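Long-range contact in macrolide 2'-phosphotransferase MphH (Brachybacterium faecium, PDB 5UXD), which probably inactivates macrolide antibiotics such as azithromycin, which it binds, by transferring a phosphate to their 2'-hydroxyl: residues R148-L161 / W178-S192. Sequence-based numbering, arbitrary orientation. Where two conformers were deposited one is given.
Sequences RSPAQVRGAWRQDL and WEAWLADDGCWPGHS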
ATOM      1  N   ARG A 148       6.967  -3.483  14.639  1.00 16.60           N
ATOM      2  CA  ARG A 148       7.800  -4.673  14.777  0.59 16.36           C
ATOM      3  C   ARG A 148       9.264  -4.254  14.781  1.00 20.15           C
ATOM      4  O   ARG A 148       9.726  -3.606  13.834  1.00 18.90           O
ATOM      5  CB  ARG A 148       7.535  -5.672  13.640  0.59 21.49           C
ATOM      6  CG  ARG A 148       6.188  -6.394  13.726  0.59 19.68           C
ATOM      7  CD  ARG A 148       5.967  -7.326  12.532  0.59 22.63           C
ATOM      8  NE  ARG A 148       4.650  -7.958  12.582  0.59 19.05           N
ATOM      9  CZ  ARG A 148       4.111  -8.658  11.585  0.59 29.66           C
ATOM     10  NH1 ARG A 148       4.776  -8.833  10.452  0.59 22.32           N
ATOM     11  NH2 ARG A 148       2.904  -9.189  11.725  0.59 29.31           N
ATOM     12  N   SER A 149       9.992  -4.631  15.835  1.00 17.69           N
ATOM     13  CA  SER A 149      11.442  -4.627  16.005  1.00 15.54           C
ATOM     14  C   SER A 149      12.064  -5.376  14.834  1.00 15.94           C
ATOM     15  O   SER A 149      11.337  -6.036  14.092  1.00 16.82           O
ATOM     16  CB  SER A 149      11.814  -5.302  17.321  1.00 18.12           C
ATOM     17  OG  SER A 149      11.537  -6.695  17.245  1.00 21.28           O
ATOM     18  N   PRO A 150      13.367  -5.265  14.531  1.00 13.91           N
ATOM     19  CA  PRO A 150      13.960  -6.244  13.598  1.00 16.70           C
ATOM     20  C   PRO A 150      13.757  -7.691  14.035  1.00 17.52           C
ATOM     21  O   PRO A 150      13.459  -8.552  13.196  1.00 16.36           O
ATOM     22  CB  PRO A 150      15.435  -5.844  13.567  1.00 18.54           C
ATOM     23  CG  PRO A 150      15.416  -4.368  13.837  1.00 21.58           C
ATOM     24  CD  PRO A 150      14.281  -4.142  14.806  1.00 19.01           C
ATOM     25  N   ALA A 151      13.871  -7.978  15.335  1.00 13.07           N
ATOM     26  CA  ALA A 151      13.655  -9.344  15.810  1.00 14.52           C
ATOM     27  C   ALA A 151      12.233  -9.804  15.533  1.00 16.58           C
ATOM     28  O   ALA A 151      12.012 -10.941  15.105  1.00 12.71           O
ATOM     29  CB  ALA A 151      13.962  -9.436  17.303  1.00 20.26           C
ATOM     30  N   GLN A 152      11.258  -8.926  15.770  1.00 13.40           N
ATOM     31  CA  GLN A 152       9.861  -9.283  15.555  1.00 13.23           C
ATOM     32  C   GLN A 152       9.530  -9.394  14.070  1.00 17.68           C
ATOM     33  O   GLN A 152       8.632 -10.159  13.704  1.00 20.05           O
ATOM     34  CB  GLN A 152       8.939  -8.254  16.216  1.00 19.53           C
ATOM     35  CG  GLN A 152       8.935  -8.262  17.727  1.00 20.17           C
ATOM     36  CD  GLN A 152       8.188  -7.070  18.295  1.00 28.86           C
ATOM     37  OE1 GLN A 152       8.398  -5.932  17.873  1.00 16.16           O
ATOM     38  NE2 GLN A 152       7.313  -7.324  19.260  1.00 25.09           N
ATOM     39  N   VAL A 153      10.237  -8.646  13.209  1.00 17.14           N
ATOM     40  CA  VAL A 153      10.039  -8.807  11.768  1.00 13.44           C
ATOM     41  C   VAL A 153      10.364 -10.234  11.343  1.00 15.62           C
ATOM     42  O   VAL A 153       9.571 -10.896  10.665  1.00 18.47           O
ATOM     43  CB  VAL A 153      10.885  -7.787  10.979  1.00 13.84           C
ATOM     44  CG1 VAL A 153      10.860  -8.129   9.495  1.00 17.03           C
ATOM     45  CG2 VAL A 153      10.396  -6.335  11.191  1.00 15.33           C
ATOM     46  N   ARG A 154      11.529 -10.757  11.749  1.00 15.29           N
ATOM     47  CA  ARG A 154      11.920 -12.105  11.350  1.00 14.28           C
ATOM     48  C   ARG A 154      11.063 -13.158  12.041  1.00 16.87           C
ATOM     49  O   ARG A 154      10.666 -14.159  11.427  1.00 14.46           O
ATOM     50  CB  ARG A 154      13.398 -12.310  11.675  1.00 17.72           C
ATOM     51  CG  ARG A 154      14.046 -13.498  11.012  1.00 19.27           C
ATOM     52  CD  ARG A 154      15.550 -13.314  11.037  1.00 22.83           C
ATOM     53  NE  ARG A 154      16.248 -14.442  10.444  1.00 23.25           N
ATOM     54  CZ  ARG A 154      17.571 -14.528  10.362  1.00 22.72           C
ATOM     55  NH1 ARG A 154      18.333 -13.550  10.846  1.00 22.04           N
ATOM     56  NH2 ARG A 154      18.132 -15.593   9.807  1.00 19.77           N
ATOM     57  N   GLY A 155      10.765 -12.944  13.322  1.00 13.03           N
ATOM     58  CA  GLY A 155       9.961 -13.910  14.049  1.00 13.48           C
ATOM     59  C   GLY A 155       8.545 -14.019  13.520  1.00 17.22           C
ATOM     60  O   GLY A 155       7.942 -15.100  13.562  1.00 14.66           O
ATOM     61  N   ALA A 156       7.989 -12.904  13.039  1.00 18.79           N
ATOM     62  CA  ALA A 156       6.651 -12.928  12.463  1.00 19.60           C
ATOM     63  C   ALA A 156       6.616 -13.787  11.207  1.00 18.05           C
ATOM     64  O   ALA A 156       5.693 -14.587  11.015  1.00 17.28           O
ATOM     65  CB  ALA A 156       6.185 -11.510  12.142  1.00 16.57           C
ATOM     66  N   TRP A 157       7.628 -13.660  10.349  1.00 14.80           N
ATOM     67  CA  TRP A 157       7.662 -14.515   9.170  1.00 10.92           C
ATOM     68  C   TRP A 157       7.829 -15.982   9.554  1.00 14.32           C
ATOM     69  O   TRP A 157       7.240 -16.865   8.923  1.00 15.85           O
ATOM     70  CB  TRP A 157       8.782 -14.064   8.239  1.00 11.40           C
ATOM     71  CG  TRP A 157       8.424 -12.891   7.391  1.00 15.84           C
ATOM     72  CD1 TRP A 157       8.838 -11.591   7.558  1.00 15.17           C
ATOM     73  CD2 TRP A 157       7.610 -12.903   6.213  1.00 18.13           C
ATOM     74  NE1 TRP A 157       8.307 -10.800   6.570  1.00 14.88           N
ATOM     75  CE2 TRP A 157       7.564 -11.580   5.723  1.00 18.45           C
ATOM     76  CE3 TRP A 157       6.912 -13.900   5.530  1.00 16.83           C
ATOM     77  CZ2 TRP A 157       6.839 -11.230   4.581  1.00 17.33           C
ATOM     78  CZ3 TRP A 157       6.191 -13.551   4.394  1.00 13.70           C
ATOM     79  CH2 TRP A 157       6.164 -12.231   3.931  1.00 20.17           C
ATOM     80  N   ARG A 158       8.635 -16.272  10.585  1.00 17.29           N
ATOM     81  CA  ARG A 158       8.780 -17.657  11.025  1.00 15.75           C
ATOM     82  C   ARG A 158       7.466 -18.199  11.574  1.00 18.44           C
ATOM     83  O   ARG A 158       7.066 -19.329  11.259  1.00 19.72           O
ATOM     84  CB  ARG A 158       9.891 -17.768  12.076  1.00 15.50           C
ATOM     85  CG  ARG A 158      11.279 -17.693  11.470  1.00 15.99           C
ATOM     86  CD  ARG A 158      12.325 -17.524  12.539  1.00 17.80           C
ATOM     87  NE  ARG A 158      13.680 -17.772  12.045  1.00 16.62           N
ATOM     88  CZ  ARG A 158      14.767 -17.156  12.503  1.00 16.02           C
ATOM     89  NH1 ARG A 158      14.674 -16.248  13.466  1.00 19.79           N
ATOM     90  NH2 ARG A 158      15.960 -17.455  12.006  1.00 19.77           N
ATOM     91  N   GLN A 159       6.779 -17.407  12.395  1.00 20.40           N
ATOM     92  CA  GLN A 159       5.486 -17.787  12.951  1.00 22.62           C
ATOM     93  C   GLN A 159       4.453 -17.971  11.847  1.00 21.60           C
ATOM     94  O   GLN A 159       3.623 -18.886  11.911  1.00 22.74           O
ATOM     95  CB  GLN A 159       5.027 -16.731  13.953  1.00 21.61           C
ATOM     96  CG  GLN A 159       3.628 -16.926  14.472  1.00 33.92           C
ATOM     97  CD  GLN A 159       3.440 -16.313  15.845  1.00 41.92           C
ATOM     98  OE1 GLN A 159       2.745 -15.309  16.000  1.00 55.53           O
ATOM     99  NE2 GLN A 159       4.071 -16.908  16.850  1.00 51.22           N
ATOM    100  N   ASP A 160       4.479 -17.052  10.878  1.00 23.64           N
ATOM    101  CA  ASP A 160       3.521 -17.078   9.779  1.00 19.07           C
ATOM    102  C   ASP A 160       3.661 -18.354   8.966  1.00 19.45           C
ATOM    103  O   ASP A 160       2.663 -18.988   8.606  1.00 20.61           O
ATOM    104  CB  ASP A 160       3.714 -15.854   8.882  1.00 20.71           C
ATOM    105  CG  ASP A 160       3.227 -14.551   9.529  1.00 24.92           C
ATOM    106  OD1 ASP A 160       2.608 -14.599  10.608  1.00 24.19           O
ATOM    107  OD2 ASP A 160       3.467 -13.473   8.943  1.00 22.31           O
ATOM    108  N   LEU A 161       4.899 -18.735   8.644  1.00 18.18           N
ATOM    109  CA  LEU A 161       5.123 -19.999   7.953  1.00 14.86           C
ATOM    110  C   LEU A 161       4.574 -21.164   8.764  1.00 22.71           C
ATOM    111  O   LEU A 161       3.972 -22.090   8.210  1.00 20.17           O
ATOM    112  CB  LEU A 161       6.616 -20.190   7.672  1.00 18.37           C
ATOM    113  CG  LEU A 161       7.025 -21.537   7.069  1.00 20.02           C
ATOM    114  CD1 LEU A 161       6.291 -21.771   5.757  1.00 21.33           C
ATOM    115  CD2 LEU A 161       8.530 -21.612   6.867  1.00 17.44           C
ATOM    116  N   TRP A 178      11.511 -21.058   1.386  1.00 14.93           N
ATOM    117  CA  TRP A 178      11.229 -20.054   2.410  1.00 15.01           C
ATOM    118  C   TRP A 178      12.002 -20.330   3.692  1.00 15.32           C
ATOM    119  O   TRP A 178      12.407 -19.386   4.385  1.00 14.62           O
ATOM    120  CB  TRP A 178       9.724 -19.995   2.663  1.00 14.91           C
ATOM    121  CG  TRP A 178       8.984 -19.564   1.429  1.00 17.05           C
ATOM    122  CD1 TRP A 178       9.472 -18.782   0.410  1.00 18.07           C
ATOM    123  CD2 TRP A 178       7.631 -19.880   1.082  1.00 17.90           C
ATOM    124  NE1 TRP A 178       8.501 -18.610  -0.553  1.00 14.47           N
ATOM    125  CE2 TRP A 178       7.362 -19.270  -0.160  1.00 13.85           C
ATOM    126  CE3 TRP A 178       6.623 -20.636   1.696  1.00 18.11           C
ATOM    127  CZ2 TRP A 178       6.122 -19.381  -0.794  1.00 16.19           C
ATOM    128  CZ3 TRP A 178       5.394 -20.742   1.068  1.00 18.34           C
ATOM    129  CH2 TRP A 178       5.157 -20.132  -0.170  1.00 16.12           C
ATOM    130  N   GLU A 179      12.247 -21.604   4.013  1.00 18.83           N
ATOM    131  CA  GLU A 179      13.056 -21.917   5.186  0.50 16.67           C
ATOM    132  C   GLU A 179      14.502 -21.465   4.995  1.00 18.53           C
ATOM    133  O   GLU A 179      15.143 -20.983   5.940  1.00 16.71           O
ATOM    134  CB  GLU A 179      12.980 -23.416   5.486  0.50 21.48           C
ATOM    135  CG  GLU A 179      11.680 -23.835   6.164  0.50 19.51           C
ATOM    136  CD  GLU A 179      11.471 -25.342   6.190  0.50 21.63           C
ATOM    137  OE1 GLU A 179      12.052 -26.047   5.339  0.50 28.29           O
ATOM    138  OE2 GLU A 179      10.715 -25.821   7.060  0.50 24.73           O
ATOM    139  N   ALA A 180      15.029 -21.613   3.775  1.00 14.55           N
ATOM    140  CA  ALA A 180      16.385 -21.150   3.494  1.00 15.05           C
ATOM    141  C   ALA A 180      16.480 -19.632   3.567  1.00 15.97           C
ATOM    142  O   ALA A 180      17.516 -19.087   3.962  1.00 18.31           O
ATOM    143  CB  ALA A 180      16.830 -21.644   2.118  1.00 16.13           C
ATOM    144  N   TRP A 181      15.410 -18.935   3.168  1.00 13.22           N
ATOM    145  CA  TRP A 181      15.348 -17.484   3.290  1.00 10.83           C
ATOM    146  C   TRP A 181      15.361 -17.073   4.757  1.00 14.75           C
ATOM    147  O   TRP A 181      16.136 -16.198   5.163  1.00 15.85           O
ATOM    148  CB  TRP A 181      14.081 -16.974   2.569  1.00 11.41           C
ATOM    149  CG  TRP A 181      13.686 -15.555   2.840  1.00 17.03           C
ATOM    150  CD1 TRP A 181      14.490 -14.467   2.817  1.00 14.15           C
ATOM    151  CD2 TRP A 181      12.359 -15.070   3.116  1.00 14.72           C
ATOM    152  NE1 TRP A 181      13.763 -13.334   3.078  1.00 12.82           N
ATOM    153  CE2 TRP A 181      12.452 -13.680   3.284  1.00 17.53           C
ATOM    154  CE3 TRP A 181      11.116 -15.688   3.276  1.00 18.56           C
ATOM    155  CZ2 TRP A 181      11.344 -12.887   3.587  1.00 11.97           C
ATOM    156  CZ3 TRP A 181      10.022 -14.909   3.578  1.00 19.66           C
ATOM    157  CH2 TRP A 181      10.142 -13.517   3.742  1.00 15.76           C
ATOM    158  N   LEU A 182      14.531 -17.727   5.575  1.00 15.67           N
ATOM    159  CA  LEU A 182      14.432 -17.360   6.981  1.00 12.28           C
ATOM    160  C   LEU A 182      15.714 -17.674   7.734  1.00 15.36           C
ATOM    161  O   LEU A 182      16.005 -17.025   8.744  1.00 19.00           O
ATOM    162  CB  LEU A 182      13.246 -18.078   7.641  1.00 17.80           C
ATOM    163  CG  LEU A 182      11.860 -17.706   7.084  1.00 11.94           C
ATOM    164  CD1 LEU A 182      10.824 -18.760   7.438  1.00 18.20           C
ATOM    165  CD2 LEU A 182      11.435 -16.345   7.619  1.00 17.20           C
ATOM    166  N   ALA A 183      16.506 -18.625   7.242  1.00 12.65           N
ATOM    167  CA  ALA A 183      17.762 -18.978   7.899  1.00 16.49           C
ATOM    168  C   ALA A 183      18.946 -18.114   7.471  1.00 24.67           C
ATOM    169  O   ALA A 183      19.975 -18.114   8.161  1.00 21.66           O
ATOM    170  CB  ALA A 183      18.084 -20.456   7.634  1.00 18.23           C
ATOM    171  N   ASP A 184      18.840 -17.377   6.365  1.00 15.41           N
ATOM    172  CA  ASP A 184      19.969 -16.592   5.857  1.00 14.45           C
ATOM    173  C   ASP A 184      20.032 -15.245   6.569  1.00 21.61           C
ATOM    174  O   ASP A 184      19.289 -14.306   6.241  1.00 17.38           O
ATOM    175  CB  ASP A 184      19.861 -16.413   4.346  1.00 15.21           C
ATOM    176  CG  ASP A 184      20.930 -15.501   3.796  1.00 25.08           C
ATOM    177  OD1 ASP A 184      22.010 -15.394   4.424  1.00 23.86           O
ATOM    178  OD2 ASP A 184      20.682 -14.888   2.733  1.00 22.29           O
ATOM    179  N   ASP A 185      20.954 -15.151   7.534  1.00 18.60           N
ATOM    180  CA  ASP A 185      21.119 -13.927   8.312  1.00 18.53           C
ATOM    181  C   ASP A 185      21.369 -12.719   7.425  1.00 20.90           C
ATOM    182  O   ASP A 185      21.012 -11.596   7.796  1.00 24.50           O
ATOM    183  CB  ASP A 185      22.292 -14.073   9.282  1.00 20.06           C
ATOM    184  CG  ASP A 185      21.970 -14.926  10.490  1.00 29.82           C
ATOM    185  OD1 ASP A 185      20.785 -15.222  10.750  1.00 18.13           O
ATOM    186  OD2 ASP A 185      22.932 -15.299  11.182  1.00 25.05           O
ATOM    187  N   GLY A 186      21.984 -12.926   6.257  1.00 19.20           N
ATOM    188  CA  GLY A 186      22.315 -11.818   5.377  1.00 22.94           C
ATOM    189  C   GLY A 186      21.124 -11.100   4.769  1.00 17.61           C
ATOM    190  O   GLY A 186      21.272  -9.952   4.337  1.00 19.80           O
ATOM    191  N   CYS A 187      19.944 -11.733   4.735  1.00 21.78           N
ATOM    192  CA  CYS A 187      18.765 -11.097   4.140  1.00 21.57           C
ATOM    193  C   CYS A 187      18.113 -10.068   5.051  1.00 18.89           C
ATOM    194  O   CYS A 187      17.428  -9.164   4.558  1.00 19.55           O
ATOM    195  CB  CYS A 187      17.698 -12.145   3.797  1.00 15.18           C
ATOM    196  SG  CYS A 187      17.940 -13.019   2.248  1.00 19.20           S
ATOM    197  N   TRP A 188      18.286 -10.195   6.356  1.00 21.86           N
ATOM    198  CA  TRP A 188      17.268  -9.610   7.218  1.00 16.22           C
ATOM    199  C   TRP A 188      17.696  -8.255   7.773  1.00 17.17           C
ATOM    200  O   TRP A 188      18.886  -8.017   8.027  1.00 17.45           O
ATOM    201  CB  TRP A 188      16.928 -10.573   8.367  1.00 16.55           C
ATOM    202  CG  TRP A 188      16.236 -11.750   7.802  1.00 18.40           C
ATOM    203  CD1 TRP A 188      16.815 -12.890   7.306  1.00 22.20           C
ATOM    204  CD2 TRP A 188      14.836 -11.878   7.577  1.00 18.72           C
ATOM    205  NE1 TRP A 188      15.845 -13.730   6.810  1.00 19.65           N
ATOM    206  CE2 TRP A 188      14.624 -13.131   6.962  1.00 15.58           C
ATOM    207  CE3 TRP A 188      13.731 -11.061   7.852  1.00 17.91           C
ATOM    208  CZ2 TRP A 188      13.347 -13.584   6.608  1.00 13.70           C
ATOM    209  CZ3 TRP A 188      12.465 -11.515   7.503  1.00 18.04           C
ATOM    210  CH2 TRP A 188      12.284 -12.770   6.897  1.00 13.84           C
ATOM    211  N   PRO A 189      16.723  -7.368   7.980  1.00 16.99           N
ATOM    212  CA  PRO A 189      17.047  -6.004   8.415  1.00 16.14           C
ATOM    213  C   PRO A 189      17.544  -5.952   9.847  1.00 15.11           C
ATOM    214  O   PRO A 189      17.153  -6.756  10.695  1.00 17.01           O
ATOM    215  CB  PRO A 189      15.709  -5.259   8.281  1.00 14.56           C
ATOM    216  CG  PRO A 189      14.663  -6.349   8.416  1.00 15.43           C
ATOM    217  CD  PRO A 189      15.277  -7.539   7.723  1.00 18.86           C
ATOM    218  N   GLY A 190      18.389  -4.954  10.107  1.00 17.87           N
ATOM    219  CA  GLY A 190      18.890  -4.648  11.434  1.00 13.67           C
ATOM    220  C   GLY A 190      18.294  -3.403  12.048  1.00 19.64           C
ATOM    221  O   GLY A 190      18.734  -2.992  13.131  1.00 16.96           O
ATOM    222  N   HIS A 191      17.320  -2.772  11.392  1.00 15.07           N
ATOM    223  CA  HIS A 191      16.619  -1.620  11.933  1.00 14.36           C
ATOM    224  C   HIS A 191      15.237  -1.592  11.300  1.00 14.99           C
ATOM    225  O   HIS A 191      15.030  -2.123  10.197  1.00 16.59           O
ATOM    226  CB  HIS A 191      17.371  -0.298  11.677  1.00 14.77           C
ATOM    227  CG  HIS A 191      17.397   0.135  10.238  1.00 16.09           C
ATOM    228  ND1 HIS A 191      18.061  -0.568   9.253  1.00 18.66           N
ATOM    229  CD2 HIS A 191      16.850   1.216   9.622  1.00 16.00           C
ATOM    230  CE1 HIS A 191      17.923   0.056   8.095  1.00 19.54           C
ATOM    231  NE2 HIS A 191      17.187   1.138   8.290  1.00 15.97           N
ATOM    232  N   SER A 192      14.291  -1.015  12.040  1.00 14.17           N
ATOM    233  CA  SER A 192      12.887  -0.830  11.707  1.00 12.52           C
ATOM    234  C   SER A 192      12.605   0.631  11.399  1.00 16.78           C
ATOM    235  O   SER A 192      13.204   1.538  11.988  1.00 16.35           O
ATOM    236  CB  SER A 192      11.984  -1.295  12.851  1.00 15.60           C
ATOM    237  OG  SER A 192      12.228  -2.645  13.180  1.00 27.22           O
TER
HETATM  238  O   HOH W   1      15.521  -8.968  11.163  1.00 17.44           O
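Arg154 binds Leu182 O and Asp185 OD1 with its guanidinium. It grips Leu182 O side-on, through NE and NH2, with Arg154 NH2 to Leu182 O at 2.8 Å. The same group meets Asp185 OD1 end-on with NH1 and NH2 in a salt bridge, Arg154 NH2 to Asp185 OD1 being 2.8 Å. NH2 arrives on the anti lone pair of that oxygen, and the carboxylate stands nearly upright to the guanidinium plane. CG of Arg154 is anti to the backbone N (chi1 -165°), and the extended chain runs across the face of Trp188. CD sits over the five-membered ring, and the guanidinium lies flat on the indole, with planes 7° apart. Four bonds and this stack fix its rotation.

The indole of Trp188 is itself held by NE1: Trp188 NE1 donates to Trp181 O at 3.0 Å. Its far edge points at the five-membered ring of Trp157 in an offset edge-to-face pair. Trp181 CH2 lies 3.6 Å from Trp157 CD2, over the face of that ring, in a T-shaped pair.

Helix 150-167 packs, nearly antiparallel in this part, against the end of helix 172-183 and the loop that follows it, which carries Asp185 and Trp188. The fold is aminoglycoside phosphotransferase-like and kinase-related. Helix 259-268 also packs on the aromatic cluster, where His262 meets Trp181 and Trp188. The Trp157 side chain is about 6 Å from a bound azithromycin.

Apolar packing continues along the helices. Leu182 CD2 touches Trp157 CB. Leu182 CD1 lies 3.7 Å from Leu161 CD2.

Near the start of helix 150-167, Ser192 OG donates to Arg148 O at 2.8 Å. Pro150 CG rests on the Gly190-His191 peptide. A water bridges Pro150 O and Pro189 O.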